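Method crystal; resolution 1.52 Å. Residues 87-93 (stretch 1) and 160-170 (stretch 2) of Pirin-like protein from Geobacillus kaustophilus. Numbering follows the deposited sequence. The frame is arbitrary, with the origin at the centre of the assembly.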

# COMPACT_ATOMS: atom_id res chain seq x y z
N ASP A 87 -8.08 7.98 2.80
CA ASP A 87 -8.81 6.78 3.20
C ASP A 87 -8.36 5.56 2.41
O ASP A 87 -7.80 5.68 1.31
N VAL A 88 -8.62 4.38 2.98
CA VAL A 88 -8.22 3.11 2.37
C VAL A 88 -9.42 2.16 2.34
O VAL A 88 -10.32 2.26 3.17
N GLN A 89 -9.46 1.29 1.34
CA GLN A 89 -10.38 0.16 1.37
C GLN A 89 -9.64 -1.13 1.09
O GLN A 89 -8.65 -1.15 0.33
N TRP A 90 -10.12 -2.21 1.68
CA TRP A 90 -9.49 -3.52 1.59
C TRP A 90 -10.56 -4.48 1.08
O TRP A 90 -11.53 -4.77 1.79
N MSE A 91 -10.40 -4.96 -0.15
CA MSE A 91 -11.41 -5.82 -0.72
C MSE A 91 -10.83 -7.21 -0.94
O MSE A 91 -9.88 -7.38 -1.70
N THR A 92 -11.39 -8.19 -0.25
CA THR A 92 -11.02 -9.58 -0.45
C THR A 92 -11.92 -10.16 -1.53
O THR A 92 -13.13 -10.28 -1.32
N ALA A 93 -11.35 -10.52 -2.67
CA ALA A 93 -12.18 -11.06 -3.76
C ALA A 93 -12.53 -12.53 -3.53
O ALA A 93 -13.65 -12.94 -3.82
N PRO A 160 -6.99 -2.91 13.49
CA PRO A 160 -7.91 -4.05 13.61
C PRO A 160 -8.27 -4.69 12.27
O PRO A 160 -8.98 -5.69 12.24
N THR A 161 -7.76 -4.11 11.19
CA THR A 161 -8.01 -4.60 9.84
C THR A 161 -7.81 -6.10 9.75
O THR A 161 -6.81 -6.64 10.21
N LYS A 162 -8.80 -6.79 9.19
CA LYS A 162 -8.72 -8.24 9.02
C LYS A 162 -7.77 -8.58 7.87
O LYS A 162 -7.83 -7.97 6.78
N ASN A 163 -6.87 -9.52 8.12
CA ASN A 163 -5.91 -9.96 7.13
C ASN A 163 -6.05 -11.46 6.92
O ASN A 163 -6.37 -12.20 7.86
N ILE A 164 -5.78 -11.89 5.69
CA ILE A 164 -5.51 -13.28 5.40
C ILE A 164 -3.98 -13.42 5.36
O ILE A 164 -3.38 -13.94 6.31
N VAL A 165 -3.33 -12.94 4.30
CA VAL A 165 -1.88 -12.78 4.33
C VAL A 165 -1.58 -11.62 5.27
O VAL A 165 -2.12 -10.52 5.07
N PRO A 166 -0.74 -11.83 6.30
CA PRO A 166 -0.34 -10.70 7.13
C PRO A 166 0.34 -9.61 6.31
O PRO A 166 1.33 -9.87 5.63
N VAL A 167 -0.22 -8.41 6.38
CA VAL A 167 0.32 -7.25 5.67
C VAL A 167 0.41 -6.08 6.64
O VAL A 167 -0.55 -5.74 7.34
N THR A 168 1.58 -5.46 6.69
CA THR A 168 1.75 -4.20 7.40
C THR A 168 1.69 -3.07 6.39
O THR A 168 2.45 -3.06 5.42
N MSE A 169 0.77 -2.14 6.61
CA MSE A 169 0.60 -0.98 5.75
C MSE A 169 0.48 0.23 6.64
O MSE A 169 -0.43 0.31 7.46
N VAL A 170 1.45 1.13 6.51
CA VAL A 170 1.49 2.31 7.34
C VAL A 170 1.70 3.57 6.52
O VAL A 170 2.40 3.55 5.50

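Packing of residues 160-170 against strand 88-92, whose alternate side chains V88, W90 and T92 point toward the second stretch. No hydrogen bond crosses between the stretches; the contact is largely apolar and centres on W90 (chi1 t, chi2 -74°). P160 stays out of reach. T161 (m) points inward and lays its methyl over one face of the indole, CG2 lying 4.1 Å from W90 CE3. K162 (m, t, t, t) sets off sideways and its end leads off from the strand, but its carbonyl sits over the same face, with K162 O 4.2 Å from W90 NE1, which is hydrogen-bonded elsewhere in the structure. N163 (m) starts sideways and ends nearer, its ND2 3.7 Å from W90 CZ2. Its amide also braces the loop: N163 ND2 donates to K162 O (3.1 Å), while V167 N donates to N163 OD1 (3.0 Å). I164 (m, t) reaches T92 (m), CD1 to CG2 of T92 at 3.8 Å. V165 and P166 make no contact. As the strand begins, V167 (t) meets the ring edge, its CG1 3.8 Å from W90 CH2. T168 points away. M169, a selenomethionine extended in t, t, t, places SE 4.1 Å from W90 CZ3, oblique to the ring, and its CE 3.8 Å from CG2 of V88 (t). V170 is out of reach.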

# COMPACT_ATOMS: atom_id res chain seq x y z
CB ASP A 87 -10.32 6.96 2.98
CG ASP A 87 -10.93 8.01 3.92
OD1 ASP A 87 -10.40 8.22 5.03
OD2 ASP A 87 -11.96 8.60 3.51
CB VAL A 88 -7.02 2.49 3.16
CG1 VAL A 88 -6.75 1.03 2.80
CG2 VAL A 88 -5.75 3.34 2.95
CB GLN A 89 -11.56 0.35 0.40
CG GLN A 89 -11.12 0.42 -1.05
CD GLN A 89 -12.21 0.91 -2.01
OE1 GLN A 89 -13.35 1.15 -1.62
NE2 GLN A 89 -11.84 1.07 -3.28
CB TRP A 90 -9.02 -3.94 2.98
CG TRP A 90 -7.90 -4.94 2.99
CD1 TRP A 90 -7.97 -6.29 2.70
CD2 TRP A 90 -6.54 -4.67 3.32
NE1 TRP A 90 -6.73 -6.86 2.84
CE2 TRP A 90 -5.83 -5.89 3.21
CE3 TRP A 90 -5.84 -3.50 3.69
CZ2 TRP A 90 -4.45 -5.98 3.46
CZ3 TRP A 90 -4.47 -3.59 3.93
CH2 TRP A 90 -3.79 -4.82 3.81
CB MSE A 91 -11.94 -5.25 -2.03
CG MSE A 91 -13.13 -6.05 -2.55
SE MSE A 91 -13.71 -5.57 -4.34
CE MSE A 91 -12.98 -3.77 -4.47
CB THR A 92 -11.17 -10.38 0.86
OG1 THR A 92 -10.45 -9.71 1.89
CG2 THR A 92 -10.65 -11.81 0.70
CB ALA A 93 -11.50 -10.88 -5.10
CB PRO A 160 -9.14 -3.41 14.25
CG PRO A 160 -9.16 -2.07 13.74
CD PRO A 160 -7.70 -1.63 13.59
CB THR A 161 -7.04 -3.89 8.90
OG1 THR A 161 -7.18 -2.48 9.07
CG2 THR A 161 -7.31 -4.26 7.43
CB LYS A 162 -10.10 -8.84 8.76
CG LYS A 162 -11.13 -8.53 9.84
CD LYS A 162 -12.51 -8.99 9.40
CE LYS A 162 -13.50 -8.96 10.55
NZ LYS A 162 -14.81 -9.50 10.11
CB ASN A 163 -4.46 -9.70 7.58
CG ASN A 163 -3.98 -8.24 7.37
OD1 ASN A 163 -2.83 -7.94 7.71
ND2 ASN A 163 -4.81 -7.37 6.82
CB ILE A 164 -6.24 -13.73 4.12
CG1 ILE A 164 -7.76 -13.76 4.39
CG2 ILE A 164 -5.77 -15.10 3.67
CD1 ILE A 164 -8.62 -13.78 3.18
CB VAL A 165 -1.29 -12.47 2.92
CG1 VAL A 165 0.16 -11.99 3.02
CG2 VAL A 165 -1.37 -13.69 2.02
CB PRO A 166 0.66 -11.32 8.13
CG PRO A 166 0.26 -12.77 8.20
CD PRO A 166 -0.13 -13.09 6.78
CB VAL A 167 -0.57 -6.84 4.46
CG1 VAL A 167 -0.09 -5.53 3.81
CG2 VAL A 167 -0.59 -7.96 3.43
CB THR A 168 3.05 -4.20 8.19
OG1 THR A 168 2.89 -5.06 9.33
CG2 THR A 168 3.43 -2.78 8.65
CB MSE A 169 -0.65 -1.11 4.87
CG MSE A 169 -0.86 0.11 3.98
SE MSE A 169 -2.51 -0.11 2.97
CE MSE A 169 -2.50 1.58 2.01
CB VAL A 170 2.59 2.23 8.44
CG1 VAL A 170 2.37 1.04 9.40
CG2 VAL A 170 3.99 2.20 7.85